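Local coordinates for carboxyltransferase domain-containing protein (Pyrococcus horikoshii, PDB 2PHC) that is of unknown function but has a cyclophilin-like carboxyltransferase C/D domain and is probably an ATP-binding hydrolase, at residues P98-V103 with D113-H118; T168-I173 with V206-I211; Y126-G129 with F134-L137. All coordinates share one frame; numbering follows the deposited sequence.

Interaction 1 (P98-V103 with D113-H118)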
loop_
_atom_site.group_PDB
_atom_site.type_symbol
_atom_site.label_atom_id
_atom_site.label_comp_id
_atom_site.label_asym_id
_atom_site.label_seq_id
_atom_site.Cartn_x
_atom_site.Cartn_y
_atom_site.Cartn_z
ATOM N N PRO A 98 -17.375 -11.620 8.025
ATOM C CA PRO A 98 -18.828 -11.393 8.259
ATOM C C PRO A 98 -19.357 -9.998 7.985
ATOM O O PRO A 98 -20.569 -9.792 7.729
ATOM C CB PRO A 98 -18.996 -11.722 9.743
ATOM C CG PRO A 98 -17.614 -11.897 10.295
ATOM C CD PRO A 98 -16.729 -12.258 9.182
ATOM N N ASP A 99 -18.478 -9.033 8.027
ATOM C CA ASP A 99 -18.882 -7.677 8.095
ATOM C C ASP A 99 -18.718 -6.991 6.740
ATOM O O ASP A 99 -18.919 -5.830 6.618
ATOM C CB ASP A 99 -18.052 -6.972 9.142
ATOM C CG ASP A 99 -18.308 -7.448 10.549
ATOM O OD1 ASP A 99 -19.446 -7.587 10.939
ATOM O OD2 ASP A 99 -17.365 -7.636 11.285
ATOM N N ILE A 100 -18.338 -7.724 5.715
ATOM C CA ILE A 100 -18.016 -7.106 4.441
ATOM C C ILE A 100 -19.217 -6.552 3.736
ATOM O O ILE A 100 -19.136 -5.614 3.020
ATOM C CB ILE A 100 -17.197 -8.015 3.519
ATOM C CG1 ILE A 100 -16.516 -7.217 2.423
ATOM C CG2 ILE A 100 -18.038 -9.112 2.918
ATOM C CD1 ILE A 100 -15.571 -7.993 1.644
ATOM N N GLU A 101 -20.354 -7.148 3.973
ATOM C CA GLU A 101 -21.564 -6.681 3.333
ATOM C C GLU A 101 -21.971 -5.371 3.895
ATOM O O GLU A 101 -22.436 -4.505 3.152
ATOM C CB GLU A 101 -22.706 -7.769 3.391
ATOM C CG GLU A 101 -22.355 -9.129 2.637
ATOM C CD GLU A 101 -21.730 -10.229 3.598
ATOM O OE1 GLU A 101 -21.289 -9.943 4.764
ATOM O OE2 GLU A 101 -21.680 -11.407 3.168
ATOM N N PHE A 102 -21.826 -5.179 5.206
ATOM C CA PHE A 102 -22.172 -3.871 5.818
ATOM C C PHE A 102 -21.172 -2.789 5.371
ATOM O O PHE A 102 -21.510 -1.564 5.250
ATOM C CB PHE A 102 -22.178 -4.023 7.341
ATOM C CG PHE A 102 -22.309 -2.718 8.082
ATOM C CD1 PHE A 102 -23.530 -2.340 8.681
ATOM C CD2 PHE A 102 -21.199 -1.851 8.216
ATOM C CE1 PHE A 102 -23.639 -1.151 9.333
ATOM C CE2 PHE A 102 -21.354 -0.622 8.831
ATOM C CZ PHE A 102 -22.539 -0.277 9.423
ATOM N N VAL A 103 -19.916 -3.194 5.158
ATOM C CA VAL A 103 -18.859 -2.210 4.734
ATOM C C VAL A 103 -19.217 -1.643 3.375
ATOM O O VAL A 103 -19.200 -0.458 3.201
ATOM C CB VAL A 103 -17.423 -2.799 4.622
ATOM C CG1 VAL A 103 -16.490 -1.739 3.943
ATOM C CG2 VAL A 103 -16.915 -3.223 5.991
ATOM N N ASP A 113 -16.226 -4.690 -5.093
ATOM C CA ASP A 113 -15.638 -3.361 -5.040
ATOM C C ASP A 113 -14.858 -3.116 -3.735
ATOM O O ASP A 113 -13.771 -2.611 -3.788
ATOM C CB ASP A 113 -16.688 -2.256 -5.191
ATOM C CG ASP A 113 -17.337 -2.196 -6.626
ATOM O OD1 ASP A 113 -16.757 -2.697 -7.641
ATOM O OD2 ASP A 113 -18.455 -1.615 -6.716
ATOM N N VAL A 114 -15.444 -3.410 -2.581
ATOM C CA VAL A 114 -14.702 -3.453 -1.316
ATOM C C VAL A 114 -13.397 -4.246 -1.487
ATOM O O VAL A 114 -12.324 -3.759 -1.147
ATOM C CB VAL A 114 -15.553 -4.006 -0.120
ATOM C CG1 VAL A 114 -14.675 -4.175 1.219
ATOM C CG2 VAL A 114 -16.739 -3.081 0.120
ATOM N N ILE A 115 -13.497 -5.449 -2.040
ATOM C CA ILE A 115 -12.320 -6.314 -2.215
ATOM C C ILE A 115 -11.152 -5.706 -3.082
ATOM O O ILE A 115 -9.967 -5.927 -2.769
ATOM C CB ILE A 115 -12.763 -7.648 -2.751
ATOM C CG1 ILE A 115 -13.691 -8.358 -1.745
ATOM C CG2 ILE A 115 -11.590 -8.534 -3.146
ATOM C CD1 ILE A 115 -14.026 -9.844 -2.221
ATOM N N GLU A 116 -11.516 -4.969 -4.157
ATOM C CA GLU A 116 -10.590 -4.356 -5.109
ATOM C C GLU A 116 -9.982 -3.123 -4.488
ATOM O O GLU A 116 -8.796 -2.903 -4.603
ATOM C CB GLU A 116 -11.323 -3.934 -6.409
ATOM C CG GLU A 116 -10.697 -2.751 -7.216
ATOM C CD GLU A 116 -9.583 -3.212 -8.190
ATOM O OE1 GLU A 116 -9.694 -4.391 -8.685
ATOM O OE2 GLU A 116 -8.601 -2.411 -8.453
ATOM N N ILE A 117 -10.822 -2.334 -3.813
ATOM C CA ILE A 117 -10.452 -1.099 -3.167
ATOM C C ILE A 117 -9.574 -1.354 -1.971
ATOM O O ILE A 117 -8.558 -0.689 -1.815
ATOM C CB ILE A 117 -11.677 -0.340 -2.791
ATOM C CG1 ILE A 117 -12.422 0.032 -4.083
ATOM C CG2 ILE A 117 -11.370 0.943 -1.964
ATOM C CD1 ILE A 117 -13.778 0.721 -3.790
ATOM N N HIS A 118 -9.973 -2.283 -1.122
ATOM C CA HIS A 118 -9.105 -2.837 -0.124
ATOM C C HIS A 118 -7.739 -3.443 -0.538
ATOM O O HIS A 118 -6.719 -3.200 0.129
ATOM C CB HIS A 118 -9.805 -3.865 0.733
ATOM C CG HIS A 118 -9.114 -4.080 2.012
ATOM N ND1 HIS A 118 -8.162 -5.070 2.198
ATOM C CD2 HIS A 118 -9.158 -3.371 3.148
ATOM C CE1 HIS A 118 -7.672 -4.967 3.416
ATOM N NE2 HIS A 118 -8.234 -3.919 3.999
#
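Val103 and Val114 mark the closest backbone approach between 98-103 and 113-118, their CA atoms 7.4 Å apart, a spacing that leaves room for side chains alone to fill the gap. Segment 98-103 enters a helix at Ile100, and Val103 N donates to Asp99 O at 3.2 Å as that first turn forms; 113-118 is helical throughout. The contact illustrates how branched residues seal two short helices with hydrocarbon only. Val114 is the shared element. Its CG1 lies against both CG1 and CD1 of Ile100, 3.8 Å from Ile100 CG1, the two side chains sliding past each other in opposite directions. Val103 CG1 sits equally close to both Val114 methyls, CG1 and CG2, at 4.1 Å, and here the side chains cross at about a right angle. In Ile100, CG1 is anti to the backbone N (chi1 -162°) and the chain runs on extended, which carries CD1 across to Ile115 CG1 at 3.9 Å. Behind the contact, Val103 also rests on Ile163 and Ile182 of the neighbouring strands, while Asp99 ties the start of 98-103 to the sheet through OD2, which forms a salt bridge with Arg153 and accepts a hydrogen bond from Ile181 N. Apolar packing of this kind joins two successive helices, 100-107 and 111-119, in the helical excursion between strands 85-92 and 123-129 of the cyclophilin-like domain.

Interaction 2 (T168-I173 with V206-I211)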
loop_
_atom_site.group_PDB
_atom_site.type_symbol
_atom_site.label_atom_id
_atom_site.label_comp_id
_atom_site.label_asym_id
_atom_site.label_seq_id
_atom_site.Cartn_x
_atom_site.Cartn_y
_atom_site.Cartn_z
ATOM N N THR A 168 -7.030 0.161 8.427
ATOM C CA THR A 168 -7.151 -1.251 8.276
ATOM C C THR A 168 -5.963 -1.918 8.986
ATOM O O THR A 168 -5.017 -1.294 9.405
ATOM C CB THR A 168 -7.362 -1.699 6.772
ATOM O OG1 THR A 168 -7.692 -3.092 6.729
ATOM C CG2 THR A 168 -6.146 -1.404 5.877
ATOM N N GLY A 169 -6.057 -3.195 9.223
ATOM C CA GLY A 169 -5.003 -3.866 9.916
ATOM C C GLY A 169 -5.526 -5.248 10.117
ATOM O O GLY A 169 -6.560 -5.585 9.561
ATOM N N TRP A 170 -4.832 -6.046 10.902
ATOM C CA TRP A 170 -5.351 -7.366 11.222
ATOM C C TRP A 170 -5.014 -7.803 12.674
ATOM O O TRP A 170 -3.992 -7.384 13.241
ATOM C CB TRP A 170 -4.870 -8.405 10.226
ATOM C CG TRP A 170 -3.372 -8.765 10.291
ATOM C CD1 TRP A 170 -2.790 -9.708 11.059
ATOM C CD2 TRP A 170 -2.302 -8.211 9.467
ATOM N NE1 TRP A 170 -1.442 -9.799 10.790
ATOM C CE2 TRP A 170 -1.109 -8.853 9.855
ATOM C CE3 TRP A 170 -2.254 -7.220 8.454
ATOM C CZ2 TRP A 170 0.144 -8.577 9.239
ATOM C CZ3 TRP A 170 -0.971 -6.914 7.866
ATOM C CH2 TRP A 170 0.171 -7.605 8.231
ATOM N N TYR A 171 -5.936 -8.592 13.240
ATOM C CA TYR A 171 -5.726 -9.407 14.428
ATOM C C TYR A 171 -4.775 -10.553 14.161
ATOM O O TYR A 171 -5.076 -11.412 13.304
ATOM C CB TYR A 171 -7.054 -9.932 14.874
ATOM C CG TYR A 171 -8.008 -8.813 15.178
ATOM C CD1 TYR A 171 -8.160 -8.388 16.449
ATOM C CD2 TYR A 171 -8.744 -8.207 14.189
ATOM C CE1 TYR A 171 -9.024 -7.378 16.768
ATOM C CE2 TYR A 171 -9.667 -7.193 14.488
ATOM C CZ TYR A 171 -9.770 -6.771 15.765
ATOM O OH TYR A 171 -10.585 -5.750 16.117
ATOM N N ALA A 172 -3.607 -10.525 14.794
ATOM C CA ALA A 172 -2.577 -11.537 14.515
ATOM C C ALA A 172 -2.922 -12.858 15.212
ATOM O O ALA A 172 -2.628 -13.909 14.700
ATOM C CB ALA A 172 -1.193 -11.051 14.921
ATOM N N ILE A 173 -3.596 -12.792 16.357
ATOM C CA ILE A 173 -4.128 -13.978 17.020
ATOM C C ILE A 173 -5.544 -13.732 17.525
ATOM O O ILE A 173 -6.046 -12.590 17.500
ATOM C CB ILE A 173 -3.190 -14.468 18.189
ATOM C CG1 ILE A 173 -3.113 -13.416 19.299
ATOM C CG2 ILE A 173 -1.804 -14.766 17.680
ATOM C CD1 ILE A 173 -2.722 -14.047 20.686
ATOM N N VAL A 206 2.756 -3.543 2.562
ATOM C CA VAL A 206 2.022 -4.789 2.471
ATOM C C VAL A 206 1.114 -4.768 1.250
ATOM O O VAL A 206 0.461 -3.796 1.006
ATOM C CB VAL A 206 1.176 -5.112 3.765
ATOM C CG1 VAL A 206 0.201 -6.257 3.432
ATOM C CG2 VAL A 206 2.082 -5.488 5.061
ATOM N N LYS A 207 1.041 -5.888 0.558
ATOM C CA LYS A 207 0.163 -5.991 -0.548
ATOM C C LYS A 207 -0.781 -7.147 -0.175
ATOM O O LYS A 207 -0.319 -8.260 0.029
ATOM C CB LYS A 207 0.969 -6.318 -1.865
ATOM C CG LYS A 207 0.082 -6.343 -3.189
ATOM C CD LYS A 207 -0.907 -5.158 -3.297
ATOM C CE LYS A 207 -1.680 -4.979 -4.714
ATOM N NZ LYS A 207 -2.494 -6.222 -5.053
ATOM N N PHE A 208 -2.080 -6.864 -0.017
ATOM C CA PHE A 208 -3.058 -7.932 0.198
ATOM C C PHE A 208 -3.404 -8.568 -1.116
ATOM O O PHE A 208 -3.491 -7.891 -2.120
ATOM C CB PHE A 208 -4.312 -7.501 0.928
ATOM C CG PHE A 208 -4.054 -6.973 2.323
ATOM C CD1 PHE A 208 -3.620 -7.791 3.324
ATOM C CD2 PHE A 208 -4.310 -5.660 2.624
ATOM C CE1 PHE A 208 -3.425 -7.272 4.613
ATOM C CE2 PHE A 208 -4.110 -5.138 3.889
ATOM C CZ PHE A 208 -3.687 -5.964 4.859
ATOM N N VAL A 209 -3.540 -9.894 -1.071
ATOM C CA VAL A 209 -3.715 -10.720 -2.264
ATOM C C VAL A 209 -4.949 -11.591 -2.057
ATOM O O VAL A 209 -4.858 -12.583 -1.309
ATOM C CB VAL A 209 -2.468 -11.684 -2.501
ATOM C CG1 VAL A 209 -2.698 -12.569 -3.802
ATOM C CG2 VAL A 209 -1.146 -10.910 -2.592
ATOM N N PRO A 210 -6.107 -11.228 -2.670
ATOM C CA PRO A 210 -7.305 -12.050 -2.527
ATOM C C PRO A 210 -7.035 -13.488 -2.968
ATOM O O PRO A 210 -6.457 -13.686 -4.000
ATOM C CB PRO A 210 -8.252 -11.401 -3.512
ATOM C CG PRO A 210 -7.787 -10.037 -3.695
ATOM C CD PRO A 210 -6.343 -10.093 -3.598
ATOM N N ILE A 211 -7.360 -14.469 -2.133
ATOM C CA ILE A 211 -7.310 -15.913 -2.427
ATOM C C ILE A 211 -8.732 -16.481 -2.187
ATOM O O ILE A 211 -9.573 -15.799 -1.579
ATOM C CB ILE A 211 -6.245 -16.710 -1.552
ATOM C CG1 ILE A 211 -6.554 -16.633 -0.047
ATOM C CG2 ILE A 211 -4.825 -16.299 -1.880
ATOM C CD1 ILE A 211 -5.646 -17.472 0.850
#
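This is an aromatic and aliphatic core contact between two strands that are not neighbours: Trp170 of 168-173 meets Phe208 and Val206 of 206-211 through side chains alone, within the mixed sheet of the domain. The main meeting is between the six-membered half of the indole and the outer rim of the phenyl ring. Trp170 CE3 sits near the plane of the Phe208 ring, at its edge, 4.0 Å from Phe208 CE1, and Trp170 CZ3 follows at 4.1 Å from the same carbon. The two side chains meet obliquely rather than stacking. Val206 completes the patch by using its two methyls separately: CG2 comes to the indole edge, 4.3 Å from Trp170 CH2, while CG1 lies over one face of the Phe208 ring, offset toward the rim. Strands 134-138 and 123-129 lie between these two in the order of the sheet, so the contact joins non-adjacent strands of the cyclophilin-like domain; Leu137 touches both Trp170 and Phe208. Trp170 reaches this position because CG stands between the backbone N and the carbonyl carbon (chi1 70°), and chi2 of 88° then turns the benzo end toward 206-211. Its one polar atom is satisfied elsewhere, NE1 being hydrogen-bonded to Thr189 OG1. On the Phe208 side the packing continues into His118, whose ring lies at about 25° to the phenyl plane.

Interaction 3 (Y126-G129 with F134-L137)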
loop_
_atom_site.group_PDB
_atom_site.type_symbol
_atom_site.label_atom_id
_atom_site.label_comp_id
_atom_site.label_asym_id
_atom_site.label_seq_id
_atom_site.Cartn_x
_atom_site.Cartn_y
_atom_site.Cartn_z
ATOM N N TYR A 126 2.803 0.746 10.149
ATOM C CA TYR A 126 3.292 1.887 10.926
ATOM C C TYR A 126 3.477 1.529 12.412
ATOM O O TYR A 126 4.223 2.182 13.102
ATOM C CB TYR A 126 2.464 3.193 10.663
ATOM C CG TYR A 126 1.046 3.186 11.253
ATOM C CD1 TYR A 126 0.852 3.436 12.559
ATOM C CD2 TYR A 126 -0.087 2.958 10.443
ATOM C CE1 TYR A 126 -0.464 3.434 13.173
ATOM C CE2 TYR A 126 -1.450 2.956 11.019
ATOM C CZ TYR A 126 -1.589 3.203 12.378
ATOM O OH TYR A 126 -2.830 3.222 12.954
ATOM N N PHE A 127 2.892 0.437 12.890
ATOM C CA PHE A 127 3.007 0.124 14.322
ATOM C C PHE A 127 2.688 -1.311 14.423
ATOM O O PHE A 127 1.836 -1.744 13.683
ATOM C CB PHE A 127 1.985 0.967 15.171
ATOM C CG PHE A 127 2.148 0.799 16.691
ATOM C CD1 PHE A 127 3.053 1.558 17.398
ATOM C CD2 PHE A 127 1.382 -0.105 17.391
ATOM C CE1 PHE A 127 3.201 1.397 18.785
ATOM C CE2 PHE A 127 1.511 -0.241 18.780
ATOM C CZ PHE A 127 2.429 0.493 19.460
ATOM N N LEU A 128 3.367 -2.042 15.331
ATOM C CA LEU A 128 2.948 -3.389 15.698
ATOM C C LEU A 128 2.708 -3.518 17.248
ATOM O O LEU A 128 3.539 -3.073 18.086
ATOM C CB LEU A 128 3.994 -4.424 15.288
ATOM C CG LEU A 128 4.278 -4.476 13.760
ATOM C CD1 LEU A 128 5.512 -5.345 13.574
ATOM C CD2 LEU A 128 3.095 -5.132 12.995
ATOM N N GLY A 129 1.662 -4.262 17.595
ATOM C CA GLY A 129 1.501 -4.658 18.987
ATOM C C GLY A 129 1.557 -6.156 19.082
ATOM O O GLY A 129 1.246 -6.868 18.077
ATOM N N PHE A 134 -1.320 -7.230 16.919
ATOM C CA PHE A 134 -2.150 -6.517 15.938
ATOM C C PHE A 134 -1.149 -5.757 15.014
ATOM O O PHE A 134 -0.154 -5.257 15.499
ATOM C CB PHE A 134 -3.109 -5.545 16.673
ATOM C CG PHE A 134 -4.227 -4.982 15.769
ATOM C CD1 PHE A 134 -5.433 -5.659 15.576
ATOM C CD2 PHE A 134 -4.034 -3.849 15.057
ATOM C CE1 PHE A 134 -6.361 -5.180 14.697
ATOM C CE2 PHE A 134 -4.982 -3.341 14.202
ATOM C CZ PHE A 134 -6.143 -4.010 14.021
ATOM N N ALA A 135 -1.399 -5.715 13.701
ATOM C CA ALA A 135 -0.679 -4.843 12.784
ATOM C C ALA A 135 -1.551 -3.712 12.289
ATOM O O ALA A 135 -2.673 -3.907 11.843
ATOM C CB ALA A 135 -0.194 -5.615 11.637
ATOM N N TYR A 136 -1.000 -2.514 12.336
ATOM C CA TYR A 136 -1.771 -1.324 12.137
ATOM C C TYR A 136 -1.177 -0.781 10.911
ATOM O O TYR A 136 0.058 -0.742 10.816
ATOM C CB TYR A 136 -1.503 -0.338 13.239
ATOM C CG TYR A 136 -2.065 -0.686 14.573
ATOM C CD1 TYR A 136 -3.268 -0.080 15.035
ATOM C CD2 TYR A 136 -1.342 -1.473 15.437
ATOM C CE1 TYR A 136 -3.738 -0.330 16.295
ATOM C CE2 TYR A 136 -1.788 -1.705 16.688
ATOM C CZ TYR A 136 -3.016 -1.139 17.108
ATOM O OH TYR A 136 -3.458 -1.410 18.398
ATOM N N LEU A 137 -2.020 -0.347 9.982
ATOM C CA LEU A 137 -1.575 -0.052 8.586
ATOM C C LEU A 137 -2.103 1.303 8.204
ATOM O O LEU A 137 -3.001 1.805 8.880
ATOM C CB LEU A 137 -2.027 -1.056 7.515
ATOM C CG LEU A 137 -1.738 -2.514 7.668
ATOM C CD1 LEU A 137 -2.424 -3.212 6.506
ATOM C CD2 LEU A 137 -0.266 -2.984 7.860
#
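Leu128 and Ala135 form the apolar centre, a non-hydrogen-bonded antiparallel pair set across the strands on one face, with Leu128 CD2 3.6 Å from Ala135 CB. The leucine continues the packing into Phe190 and Val200, and Ala135 lies against Trp170. On the opposite face of the sheet, aromatic side chains do the work. Phe127 CG is anti to the backbone N (chi1 -174°), and the edge of its ring is turned toward the face of Tyr136 in an offset edge-to-face pair, centroids 5.5 Å apart and planes at 75°, with Phe127 CD2 3.6 Å from Tyr136 CE2. Tyr126 adds a CH-pi contact, its ring face receiving Tyr136 CB 4.0 Å from the centroid. The two strands are the arms of a beta hairpin, 123-129 and 134-138, closed by four residues; Ala135 is buried, whereas Tyr126 and Phe127 are exposed. Phe134 extends the aromatic row, placing CD2 over the centre of the Tyr136 ring. Between the two faces runs the backbone ladder. Tyr136 N donates to Phe127 O at 3.2 Å, Tyr126 N to Tyr136 O at 3.2 Å, and Gly129 N to Phe134 O at 2.9 Å, this last almost straight at 173° and in the carbonyl plane.

The three contacts differ in burial: interactions 1 and 2 are buried, interaction 3 only partly. The first two rely on side chains without hydrogen bonds between their segments, one with branched aliphatic groups between helices, the other with two rings and a valine. Interaction 3 adds a backbone ladder between neighbouring strands, its aromatic face being the more exposed. Interactions 2 and 3 share one sheet: Ala135 N lies 3.1 Å from Trp170 O, a probable hydrogen bond. His118 joins interaction 1 to interaction 2 through a probable hydrogen bond from its ring to Thr168 OG1, whereas interactions 1 and 3 do not touch, their nearest atoms about 6 Å apart.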